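Local coordinates for protein membrane-anchored mycosin mycp1 (Mycobacterium smegmatis, PDB 4KB5) that cleaves the secreted protein EspB as a membrane-anchored, subtilisin-like serine protease of the mycobacterial ESX-1 type VII secretion system, at residues A67-G72 and L131-V136; S96-H101 and V136-K141; T103-I108 and T311-A316; I177-A182 and A209-A214. All blocks are in the same frame, centred on the assembly; numbering follows the deposited sequence.

Contact 1. Residues A67-G72 and L131-V136; sequences AVIDTG and LRQTSV
D70 O, at the end of strand 65-70, accepts two backbone N-H groups from the chain leaving strand 127-132. Q133 N lies 2.8 Å from D70 O, nearly in line with the carbonyl. T134 N is 3.2 Å from D70 O and stands above the carbonyl plane, not on a lone pair. Before this fork the strands pair in parallel: L131 N donates to V68 O, and L131 O accepts from D70 N at 3.1 Å. Two waters add links, one donating to both I69 O and Q133 OE1, the other donating to T71 O and accepting from R132 NH1 in the guanidinium plane. Q133 NE2 bonds S161 OG on helix 154-171.

Apolar contacts lie on the face that carries I69 and L131. I69 CG2, anti to its backbone N, reaches Q133 CB at 3.5 Å, while A67 CB meets L131 CD1 at 4.0 Å. On the other face the R132 chain runs along the turn, its CD 3.3 Å from T71 O, and bends at chi3 (72°) toward a salt bridge with D86. The T71 and T134 methyls touch obliquely.

D70 belongs to the charge relay inferred for this subtilase. Its OD1 takes T71 N on the anti lone pair and bonds H101, and OD2 bonds T105. With D70 N and O held too, the carboxylate is probably fixed in position and rotation.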
loop_
_atom_site.group_PDB
_atom_site.type_symbol
_atom_site.label_atom_id
_atom_site.label_comp_id
_atom_site.label_asym_id
_atom_site.label_seq_id
_atom_site.Cartn_x
_atom_site.Cartn_y
_atom_site.Cartn_z
ATOM N N ALA A 67 9.304 3.885 -3.789
ATOM C CA ALA A 67 8.718 3.246 -4.946
ATOM C C ALA A 67 7.215 3.135 -4.767
ATOM O O ALA A 67 6.709 2.690 -3.718
ATOM C CB ALA A 67 9.337 1.871 -5.173
ATOM N N VAL A 68 6.490 3.538 -5.795
ATOM C CA VAL A 68 5.041 3.490 -5.760
ATOM C C VAL A 68 4.620 2.402 -6.726
ATOM O O VAL A 68 4.744 2.560 -7.950
ATOM C CB VAL A 68 4.435 4.850 -6.139
ATOM C CG1 VAL A 68 2.920 4.834 -5.988
ATOM C CG2 VAL A 68 5.044 5.951 -5.282
ATOM N N ILE A 69 4.153 1.279 -6.183
ATOM C CA ILE A 69 3.711 0.161 -7.026
ATOM C C ILE A 69 2.192 0.223 -7.120
ATOM O O ILE A 69 1.471 -0.077 -6.158
ATOM C CB ILE A 69 4.264 -1.206 -6.537
ATOM C CG1 ILE A 69 5.806 -1.178 -6.535
ATOM C CG2 ILE A 69 3.750 -2.337 -7.419
ATOM C CD1 ILE A 69 6.484 -2.469 -6.086
ATOM N N ASP A 70 1.705 0.659 -8.279
ATOM C CA ASP A 70 0.312 1.110 -8.396
ATOM C C ASP A 70 -0.087 1.103 -9.880
ATOM O O ASP A 70 0.350 0.221 -10.633
ATOM C CB ASP A 70 0.214 2.534 -7.801
ATOM C CG ASP A 70 -1.178 2.880 -7.274
ATOM O OD1 ASP A 70 -2.163 2.844 -8.049
ATOM O OD2 ASP A 70 -1.284 3.231 -6.075
ATOM N N THR A 71 -0.886 2.093 -10.302
ATOM C CA THR A 71 -1.411 2.145 -11.672
ATOM C C THR A 71 -0.608 3.048 -12.614
ATOM O O THR A 71 -1.104 3.429 -13.670
ATOM C CB THR A 71 -2.891 2.588 -11.724
ATOM O OG1 THR A 71 -3.008 3.968 -11.328
ATOM C CG2 THR A 71 -3.783 1.692 -10.848
ATOM N N GLY A 72 0.628 3.363 -12.242
ATOM C CA GLY A 72 1.420 4.346 -12.948
ATOM C C GLY A 72 1.128 5.758 -12.454
ATOM O O GLY A 72 0.165 5.980 -11.706
ATOM N N LEU A 131 6.174 2.385 -10.588
ATOM C CA LEU A 131 6.107 1.086 -11.255
ATOM C C LEU A 131 4.640 0.754 -11.447
ATOM O O LEU A 131 3.911 0.624 -10.476
ATOM C CB LEU A 131 6.785 -0.007 -10.408
ATOM C CG LEU A 131 8.296 0.082 -10.153
ATOM C CD1 LEU A 131 8.655 1.122 -9.090
ATOM C CD2 LEU A 131 8.821 -1.293 -9.754
ATOM N N ARG A 132 4.190 0.670 -12.692
ATOM C CA ARG A 132 2.806 0.311 -12.943
ATOM C C ARG A 132 2.712 -1.201 -12.927
ATOM O O ARG A 132 3.351 -1.878 -13.738
ATOM C CB ARG A 132 2.278 0.858 -14.270
ATOM C CG ARG A 132 0.899 0.289 -14.589
ATOM C CD ARG A 132 0.130 1.089 -15.627
ATOM N NE ARG A 132 0.680 0.918 -16.969
ATOM C CZ ARG A 132 0.086 1.323 -18.088
ATOM N NH1 ARG A 132 -1.102 1.938 -18.040
ATOM N NH2 ARG A 132 0.686 1.114 -19.259
ATOM N N GLN A 133 1.915 -1.722 -11.996
ATOM C CA GLN A 133 1.811 -3.161 -11.799
ATOM C C GLN A 133 0.362 -3.592 -11.925
ATOM O O GLN A 133 0.071 -4.762 -12.141
ATOM C CB GLN A 133 2.405 -3.545 -10.436
ATOM C CG GLN A 133 2.457 -5.040 -10.125
ATOM C CD GLN A 133 1.164 -5.558 -9.525
ATOM O OE1 GLN A 133 0.480 -4.849 -8.782
ATOM N NE2 GLN A 133 0.814 -6.804 -9.851
ATOM N N THR A 134 -0.555 -2.643 -11.811
ATOM C CA THR A 134 -1.963 -2.991 -11.860
ATOM C C THR A 134 -2.747 -1.966 -12.678
ATOM O O THR A 134 -2.346 -0.813 -12.755
ATOM C CB THR A 134 -2.553 -3.099 -10.424
ATOM O OG1 THR A 134 -3.883 -3.605 -10.506
ATOM C CG2 THR A 134 -2.595 -1.750 -9.744
ATOM N N SER A 135 -3.870 -2.388 -13.256
ATOM C CA SER A 135 -4.724 -1.502 -14.043
ATOM C C SER A 135 -6.089 -2.142 -14.290
ATOM O O SER A 135 -6.182 -3.352 -14.528
ATOM C CB SER A 135 -4.069 -1.198 -15.406
ATOM O OG SER A 135 -4.940 -0.404 -16.202
ATOM N N VAL A 136 -7.143 -1.334 -14.260
ATOM C CA VAL A 136 -8.469 -1.796 -14.645
ATOM C C VAL A 136 -8.756 -1.470 -16.126
ATOM O O VAL A 136 -9.589 -2.114 -16.775
ATOM C CB VAL A 136 -9.562 -1.241 -13.687
ATOM C CG1 VAL A 136 -9.863 0.228 -13.956
ATOM C CG2 VAL A 136 -10.834 -2.066 -13.781
HETATM O O HOH W 1 0.280 -2.769 -6.673
HETATM O O HOH W 2 -2.684 2.762 -15.736
#

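Contact 2. Residues S96-H101 and V136-K141; sequences SDCDAH and VAFQPK
D99 OD2 grips two successive backbone N-H groups, those of V136 and A137, where the chain turns toward strand 138-140. V136 N lies 2.9 Å from D99 OD2 and comes from above the carboxylate plane; A137 N, at 3.2 Å from D99 OD2, uses the syn lone pair. Both bonds are bent, with N-H...O angles of 147°. The V136 methyl CG1 also presses on this oxygen, 3.2 Å from D99 OD2, because it sits between the backbone N and the carbonyl carbon (chi1 76°). The other carboxylate oxygen, OD1, bonds the hydroxyl of S135, so one aspartate holds three consecutive residues of the facing chain.

Beside this polar grip lies a sulfur-aromatic contact: C98 SG, anti to its backbone N, stands at the edge of the F138 ring, near its plane, with CE2 the nearest ring atom at 3.8 Å from SG. C98 SG also meets A137 CB at 3.5 Å. The same sulfur forms the disulfide with C29 of the N-terminal extension, so the extension is tied to the catalytic domain where the two segments meet.

The 96-101 loop has its own brace: D97 OD2 accepts D99 N at 2.9 Å in an Asx turn, and D97 OD1 takes H101 N on its syn lone pair.

The loop follows strand 82-86 and ends at H101, the N-cap of helix 102-110, whose imidazole belongs to the inferred charge relay. Across from it, strand 138-140 pairs antiparallel with strand 23-25 of the extension.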
loop_
_atom_site.group_PDB
_atom_site.type_symbol
_atom_site.label_atom_id
_atom_site.label_comp_id
_atom_site.label_asym_id
_atom_site.label_seq_id
_atom_site.Cartn_x
_atom_site.Cartn_y
_atom_site.Cartn_z
ATOM N N SER A 96 2.774 6.408 -17.139
ATOM C CA SER A 96 1.447 6.647 -17.692
ATOM C C SER A 96 0.399 6.078 -16.752
ATOM O O SER A 96 0.354 4.876 -16.528
ATOM C CB SER A 96 1.267 6.008 -19.091
ATOM O OG SER A 96 2.361 6.299 -19.960
ATOM N N ASP A 97 -0.455 6.944 -16.229
ATOM C CA ASP A 97 -1.539 6.523 -15.364
ATOM C C ASP A 97 -2.831 6.623 -16.149
ATOM O O ASP A 97 -3.314 7.717 -16.427
ATOM C CB ASP A 97 -1.597 7.410 -14.115
ATOM C CG ASP A 97 -2.704 7.004 -13.137
ATOM O OD1 ASP A 97 -2.888 7.749 -12.159
ATOM O OD2 ASP A 97 -3.382 5.963 -13.332
ATOM N N CYS A 98 -3.389 5.473 -16.496
ATOM C CA CYS A 98 -4.619 5.414 -17.270
ATOM C C CYS A 98 -5.823 5.128 -16.347
ATOM O O CYS A 98 -6.962 4.982 -16.794
ATOM C CB CYS A 98 -4.436 4.388 -18.405
ATOM S SG CYS A 98 -5.857 4.078 -19.484
ATOM N N ASP A 99 -5.572 5.106 -15.039
ATOM C CA ASP A 99 -6.595 4.712 -14.079
ATOM C C ASP A 99 -7.033 5.784 -13.085
ATOM O O ASP A 99 -7.955 5.551 -12.326
ATOM C CB ASP A 99 -6.137 3.457 -13.326
ATOM C CG ASP A 99 -6.031 2.252 -14.240
ATOM O OD1 ASP A 99 -4.932 1.987 -14.770
ATOM O OD2 ASP A 99 -7.064 1.597 -14.473
ATOM N N ALA A 100 -6.380 6.947 -13.086
ATOM C CA ALA A 100 -6.646 7.999 -12.101
ATOM C C ALA A 100 -6.517 7.442 -10.681
ATOM O O ALA A 100 -7.473 7.455 -9.892
ATOM C CB ALA A 100 -8.018 8.629 -12.326
ATOM N N HIS A 101 -5.325 6.946 -10.365
ATOM C CA HIS A 101 -5.105 6.337 -9.073
ATOM C C HIS A 101 -3.691 6.487 -8.587
ATOM O O HIS A 101 -3.431 7.161 -7.578
ATOM C CB HIS A 101 -5.520 4.868 -9.106
ATOM C CG HIS A 101 -5.587 4.262 -7.744
ATOM N ND1 HIS A 101 -4.510 3.726 -7.149
ATOM C CD2 HIS A 101 -6.624 4.208 -6.816
ATOM C CE1 HIS A 101 -4.849 3.316 -5.914
ATOM N NE2 HIS A 101 -6.141 3.610 -5.717
ATOM N N VAL A 136 -7.143 -1.334 -14.260
ATOM C CA VAL A 136 -8.469 -1.796 -14.645
ATOM C C VAL A 136 -8.756 -1.470 -16.126
ATOM O O VAL A 136 -9.589 -2.114 -16.775
ATOM C CB VAL A 136 -9.562 -1.241 -13.687
ATOM C CG1 VAL A 136 -9.863 0.228 -13.956
ATOM C CG2 VAL A 136 -10.834 -2.066 -13.781
ATOM N N ALA A 137 -8.060 -0.470 -16.657
ATOM C CA ALA A 137 -8.235 -0.079 -18.056
ATOM C C ALA A 137 -7.588 -1.093 -18.990
ATOM O O ALA A 137 -8.067 -1.310 -20.095
ATOM C CB ALA A 137 -7.660 1.310 -18.300
ATOM N N PHE A 138 -6.491 -1.696 -18.541
ATOM C CA PHE A 138 -5.740 -2.658 -19.340
ATOM C C PHE A 138 -5.792 -4.000 -18.650
ATOM O O PHE A 138 -5.429 -4.109 -17.481
ATOM C CB PHE A 138 -4.302 -2.163 -19.587
ATOM C CG PHE A 138 -4.218 -1.129 -20.683
ATOM C CD1 PHE A 138 -3.938 -1.505 -21.995
ATOM C CD2 PHE A 138 -4.494 0.217 -20.423
ATOM C CE1 PHE A 138 -3.909 -0.556 -23.021
ATOM C CE2 PHE A 138 -4.463 1.168 -21.447
ATOM C CZ PHE A 138 -4.171 0.777 -22.748
ATOM N N GLN A 139 -6.287 -5.005 -19.369
ATOM C CA GLN A 139 -6.556 -6.328 -18.805
ATOM C C GLN A 139 -5.974 -7.451 -19.669
ATOM O O GLN A 139 -6.005 -7.362 -20.904
ATOM C CB GLN A 139 -8.065 -6.534 -18.667
ATOM C CG GLN A 139 -8.746 -5.551 -17.728
ATOM C CD GLN A 139 -8.821 -6.058 -16.306
ATOM O OE1 GLN A 139 -9.581 -6.975 -16.004
ATOM N NE2 GLN A 139 -8.039 -5.455 -15.420
ATOM N N PRO A 140 -5.451 -8.521 -19.024
ATOM C CA PRO A 140 -5.006 -9.717 -19.751
ATOM C C PRO A 140 -6.068 -10.134 -20.751
ATOM O O PRO A 140 -7.255 -10.076 -20.435
ATOM C CB PRO A 140 -4.862 -10.758 -18.642
ATOM C CG PRO A 140 -4.472 -9.950 -17.448
ATOM C CD PRO A 140 -5.223 -8.649 -17.571
ATOM N N LYS A 141 -5.637 -10.531 -21.947
ATOM C CA LYS A 141 -6.528 -10.584 -23.110
ATOM C C LYS A 141 -7.216 -11.924 -23.397
ATOM O O LYS A 141 -8.374 -12.116 -23.015
ATOM C CB LYS A 141 -5.815 -10.056 -24.369
ATOM C CG LYS A 141 -4.520 -10.757 -24.742
ATOM C CD LYS A 141 -3.741 -9.970 -25.784
ATOM C CE LYS A 141 -4.327 -10.137 -27.175
ATOM N NZ LYS A 141 -3.543 -9.344 -28.160
#

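Contact 3. Residues T103-I108 and T311-A316; sequences TMTAAI and TSFSAA
F313 reaches from helix 311-328 across to helix 102-110, where its CE1 corner meets M104 CB at 4.0 Å and T105 OG1 at 3.4 Å. I108 CD1 approaches CD1 of the same ring at 3.9 Å, the two side chains crossing at about a right angle. CG of F313 stands anti to its carbonyl carbon (chi1 -60°), which carries the ring toward the neighbouring helix, and the ring also stacks on that of H101.

A smaller apolar patch lies one turn further along, where the A316 methyl fits between I108 CG2, 3.7 Å from A316 CB, and T105 CG2, 3.8 Å from it. The methyl also sits 3.5 Å from T105 O. The axes of the two short segments come within 8.8 Å and run roughly parallel, 26° apart.

No hydrogen bond joins the segments. The hydroxyl in this contact, T105 OG1, bonds D70 OD2 and H101 O, so the threonine presents its methyl to A316 and its hydroxyl to the inferred charge relay. F313 and A316 carry the packing against the helix that begins just after H101; S312 directly precedes F313, which probably helps set this inferred nucleophile near the histidine.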
loop_
_atom_site.group_PDB
_atom_site.type_symbol
_atom_site.label_atom_id
_atom_site.label_comp_id
_atom_site.label_asym_id
_atom_site.label_seq_id
_atom_site.Cartn_x
_atom_site.Cartn_y
_atom_site.Cartn_z
ATOM N N THR A 103 -1.287 8.265 -9.557
ATOM C CA THR A 103 -0.847 9.657 -9.482
ATOM C C THR A 103 -1.203 10.277 -8.125
ATOM O O THR A 103 -0.388 10.961 -7.522
ATOM C CB THR A 103 -1.463 10.524 -10.624
ATOM O OG1 THR A 103 -1.147 9.949 -11.899
ATOM C CG2 THR A 103 -0.914 11.936 -10.579
ATOM N N MET A 104 -2.420 10.036 -7.672
ATOM C CA MET A 104 -2.896 10.525 -6.372
ATOM C C MET A 104 -2.234 9.814 -5.179
ATOM O O MET A 104 -2.026 10.430 -4.115
ATOM C CB MET A 104 -4.419 10.391 -6.287
ATOM C CG MET A 104 -5.169 11.422 -7.142
ATOM S SD MET A 104 -5.802 10.751 -8.695
ATOM C CE MET A 104 -7.327 10.015 -8.129
ATOM N N THR A 105 -1.899 8.534 -5.361
ATOM C CA THR A 105 -1.156 7.767 -4.344
ATOM C C THR A 105 0.202 8.413 -4.113
ATOM O O THR A 105 0.583 8.682 -2.967
ATOM C CB THR A 105 -0.967 6.292 -4.760
ATOM O OG1 THR A 105 -2.247 5.711 -5.042
ATOM C CG2 THR A 105 -0.309 5.494 -3.639
ATOM N N ALA A 106 0.914 8.676 -5.213
ATOM C CA ALA A 106 2.235 9.316 -5.197
ATOM C C ALA A 106 2.210 10.717 -4.590
ATOM O O ALA A 106 3.148 11.119 -3.899
ATOM C CB ALA A 106 2.817 9.373 -6.619
ATOM N N ALA A 107 1.146 11.466 -4.868
ATOM C CA ALA A 107 1.027 12.841 -4.370
ATOM C C ALA A 107 0.791 12.840 -2.858
ATOM O O ALA A 107 1.343 13.678 -2.154
ATOM C CB ALA A 107 -0.095 13.590 -5.087
ATOM N N ILE A 108 -0.005 11.899 -2.358
ATOM C CA ILE A 108 -0.142 11.740 -0.891
ATOM C C ILE A 108 1.224 11.492 -0.236
ATOM O O ILE A 108 1.550 12.082 0.811
ATOM C CB ILE A 108 -1.199 10.687 -0.533
ATOM C CG1 ILE A 108 -2.582 11.310 -0.763
ATOM C CG2 ILE A 108 -1.076 10.238 0.932
ATOM C CD1 ILE A 108 -3.698 10.321 -1.002
ATOM N N THR A 311 -7.933 1.977 0.765
ATOM C CA THR A 311 -6.772 1.509 1.542
ATOM C C THR A 311 -5.403 1.778 0.928
ATOM O O THR A 311 -4.419 1.918 1.662
ATOM C CB THR A 311 -6.906 0.017 1.939
ATOM O OG1 THR A 311 -7.100 -0.793 0.767
ATOM C CG2 THR A 311 -8.087 -0.167 2.896
ATOM N N SER A 312 -5.328 1.863 -0.408
ATOM C CA SER A 312 -4.092 2.280 -1.092
ATOM C C SER A 312 -3.645 3.663 -0.654
ATOM O O SER A 312 -2.443 3.933 -0.519
ATOM C CB SER A 312 -4.291 2.327 -2.621
ATOM O OG SER A 312 -4.661 1.066 -3.135
ATOM N N PHE A 313 -4.621 4.550 -0.472
ATOM C CA PHE A 313 -4.361 5.904 0.005
ATOM C C PHE A 313 -3.954 5.934 1.479
ATOM O O PHE A 313 -3.037 6.681 1.866
ATOM C CB PHE A 313 -5.572 6.820 -0.288
ATOM C CG PHE A 313 -5.912 6.936 -1.769
ATOM C CD1 PHE A 313 -4.903 7.003 -2.734
ATOM C CD2 PHE A 313 -7.238 6.967 -2.199
ATOM C CE1 PHE A 313 -5.210 7.107 -4.095
ATOM C CE2 PHE A 313 -7.551 7.082 -3.556
ATOM C CZ PHE A 313 -6.535 7.145 -4.502
ATOM N N SER A 314 -4.617 5.118 2.302
ATOM C CA SER A 314 -4.182 4.940 3.708
ATOM C C SER A 314 -2.733 4.453 3.756
ATOM O O SER A 314 -1.900 4.990 4.505
ATOM C CB SER A 314 -5.079 3.927 4.414
ATOM O OG SER A 314 -6.430 4.335 4.363
ATOM N N ALA A 315 -2.430 3.444 2.933
ATOM C CA ALA A 315 -1.054 2.934 2.815
ATOM C C ALA A 315 -0.083 4.028 2.405
ATOM O O ALA A 315 1.013 4.103 2.941
ATOM C CB ALA A 315 -0.996 1.774 1.824
ATOM N N ALA A 316 -0.481 4.885 1.451
ATOM C CA ALA A 316 0.356 6.014 1.026
ATOM C C ALA A 316 0.753 6.941 2.187
ATOM O O ALA A 316 1.913 7.344 2.310
ATOM C CB ALA A 316 -0.319 6.803 -0.119
#

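Contact 4. Residues I177-A182 and A209-A214; sequences INISEA and AVIVVA
I179 and V213 lie side by side on one face of the sheet and point the same way, with I179 CB 4.0 Å from V213 CG1. I179 CG1 stands anti to the carbonyl carbon (chi1 -63°), which swings CD1 back along the neighbouring strand until it crosses I211 obliquely, 3.7 Å from I211 CG2. I177 takes the same turn two residues earlier, its CD1 ending 3.8 Å from A209 CB. Together these residues form an apolar row on this face.

The opposite face carries N178 and V212. N178 ND2 passes obliquely by V212 CG1 at 4.0 Å, but its polar bond goes to S319 OG on helix 311-328. At the end of the pairing the A214 methyl rests 3.6 Å from S180 O.

The parallel strands are joined by four backbone bonds, from I177 N to V210 O, V212 N to I177 O, I179 N to V212 O and A214 N to I179 O. Past the last of these bonds a water donates to both E181 O and A214 O, 2.8 Å from A214 O, and links the two chains.

Helix 154-171 covers the isoleucine face through A169, L162 and V166, while helix 311-328 covers the N178 and V212 face. Strand 176-179 lies between strands 65-70 and 210-214 in the seven-stranded parallel sheet of the subtilisin fold.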
loop_
_atom_site.group_PDB
_atom_site.type_symbol
_atom_site.label_atom_id
_atom_site.label_comp_id
_atom_site.label_asym_id
_atom_site.label_seq_id
_atom_site.Cartn_x
_atom_site.Cartn_y
_atom_site.Cartn_z
ATOM N N ILE A 177 8.672 1.064 -0.131
ATOM C CA ILE A 177 7.923 0.568 -1.273
ATOM C C ILE A 177 6.463 0.480 -0.861
ATOM O O ILE A 177 6.128 -0.253 0.074
ATOM C CB ILE A 177 8.428 -0.833 -1.689
ATOM C CG1 ILE A 177 9.917 -0.791 -2.074
ATOM C CG2 ILE A 177 7.558 -1.428 -2.783
ATOM C CD1 ILE A 177 10.556 -2.162 -2.205
ATOM N N ASN A 178 5.612 1.246 -1.539
ATOM C CA ASN A 178 4.167 1.244 -1.285
ATOM C C ASN A 178 3.499 0.324 -2.280
ATOM O O ASN A 178 3.696 0.474 -3.492
ATOM C CB ASN A 178 3.596 2.685 -1.405
ATOM C CG ASN A 178 2.184 2.815 -0.829
ATOM O OD1 ASN A 178 1.188 2.751 -1.553
ATOM N ND2 ASN A 178 2.098 2.991 0.478
ATOM N N ILE A 179 2.704 -0.629 -1.798
ATOM C CA ILE A 179 2.022 -1.557 -2.682
ATOM C C ILE A 179 0.505 -1.389 -2.586
ATOM O O ILE A 179 -0.097 -1.634 -1.521
ATOM C CB ILE A 179 2.418 -3.031 -2.402
ATOM C CG1 ILE A 179 3.910 -3.253 -2.663
ATOM C CG2 ILE A 179 1.547 -3.989 -3.202
ATOM C CD1 ILE A 179 4.409 -4.647 -2.323
ATOM N N SER A 180 -0.110 -0.982 -3.699
ATOM C CA SER A 180 -1.550 -0.721 -3.718
ATOM C C SER A 180 -2.351 -1.990 -3.948
ATOM O O SER A 180 -3.509 -2.093 -3.518
ATOM C CB SER A 180 -1.907 0.325 -4.792
ATOM O OG SER A 180 -1.832 -0.236 -6.093
ATOM N N GLU A 181 -1.743 -2.955 -4.631
ATOM C CA GLU A 181 -2.419 -4.213 -4.930
ATOM C C GLU A 181 -2.788 -4.976 -3.651
ATOM O O GLU A 181 -2.008 -5.057 -2.708
ATOM C CB GLU A 181 -1.554 -5.095 -5.844
ATOM C CG GLU A 181 -2.055 -6.523 -6.048
ATOM C CD GLU A 181 -3.312 -6.605 -6.900
ATOM O OE1 GLU A 181 -4.387 -6.115 -6.486
ATOM O OE2 GLU A 181 -3.226 -7.184 -7.999
ATOM N N ALA A 182 -4.005 -5.492 -3.638
ATOM C CA ALA A 182 -4.465 -6.390 -2.619
ATOM C C ALA A 182 -5.171 -7.512 -3.369
ATOM O O ALA A 182 -6.347 -7.401 -3.718
ATOM C CB ALA A 182 -5.421 -5.682 -1.682
ATOM N N ALA A 209 14.589 -2.642 2.499
ATOM C CA ALA A 209 13.463 -1.746 2.172
ATOM C C ALA A 209 12.270 -1.981 3.089
ATOM O O ALA A 209 11.928 -3.128 3.354
ATOM C CB ALA A 209 13.031 -1.937 0.723
ATOM N N VAL A 210 11.649 -0.894 3.560
ATOM C CA VAL A 210 10.343 -0.952 4.233
ATOM C C VAL A 210 9.247 -1.152 3.188
ATOM O O VAL A 210 9.191 -0.411 2.209
ATOM C CB VAL A 210 10.029 0.371 4.973
ATOM C CG1 VAL A 210 8.659 0.307 5.641
ATOM C CG2 VAL A 210 11.115 0.712 5.971
ATOM N N ILE A 211 8.370 -2.128 3.391
ATOM C CA ILE A 211 7.258 -2.356 2.464
ATOM C C ILE A 211 5.937 -2.134 3.187
ATOM O O ILE A 211 5.689 -2.745 4.237
ATOM C CB ILE A 211 7.279 -3.781 1.845
ATOM C CG1 ILE A 211 8.600 -4.022 1.101
ATOM C CG2 ILE A 211 6.055 -4.005 0.941
ATOM C CD1 ILE A 211 8.704 -5.368 0.405
ATOM N N VAL A 212 5.108 -1.253 2.617
ATOM C CA VAL A 212 3.808 -0.883 3.166
ATOM C C VAL A 212 2.766 -1.299 2.146
ATOM O O VAL A 212 2.877 -0.952 0.956
ATOM C CB VAL A 212 3.731 0.654 3.420
ATOM C CG1 VAL A 212 2.382 1.066 4.004
ATOM C CG2 VAL A 212 4.867 1.126 4.319
ATOM N N VAL A 213 1.752 -2.035 2.584
ATOM C CA VAL A 213 0.752 -2.563 1.661
ATOM C C VAL A 213 -0.666 -2.174 2.080
ATOM O O VAL A 213 -0.945 -2.009 3.262
ATOM C CB VAL A 213 0.914 -4.102 1.444
ATOM C CG1 VAL A 213 2.403 -4.461 1.354
ATOM C CG2 VAL A 213 0.287 -4.916 2.570
ATOM N N ALA A 214 -1.550 -2.025 1.098
ATOM C CA ALA A 214 -2.974 -1.805 1.335
ATOM C C ALA A 214 -3.625 -3.031 1.973
ATOM O O ALA A 214 -3.338 -4.158 1.574
ATOM C CB ALA A 214 -3.675 -1.479 0.023
HETATM O O HOH W 3 -2.156 -6.283 0.124
#

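Contacts 1 and 4 belong to one parallel sheet and meet through neighbouring strands 65-70 and 176-179, their centres about 11 Å apart. Contact 3 packs two helices beside them, its centre about 11 Å from contact 1 and 10 Å from contact 4. Contact 2 lies further out, about 19 Å from contact 4 between centres, and shares V136 with contact 1. Along the chain contacts 1, 2 and 3 interleave, whereas contact 4 follows contacts 1 and 2 and falls between the segments of contact 3. D70, H101 and S312, the inferred charge relay, come from contacts 1, 2 and 3 respectively, so the active site forms where these three meet.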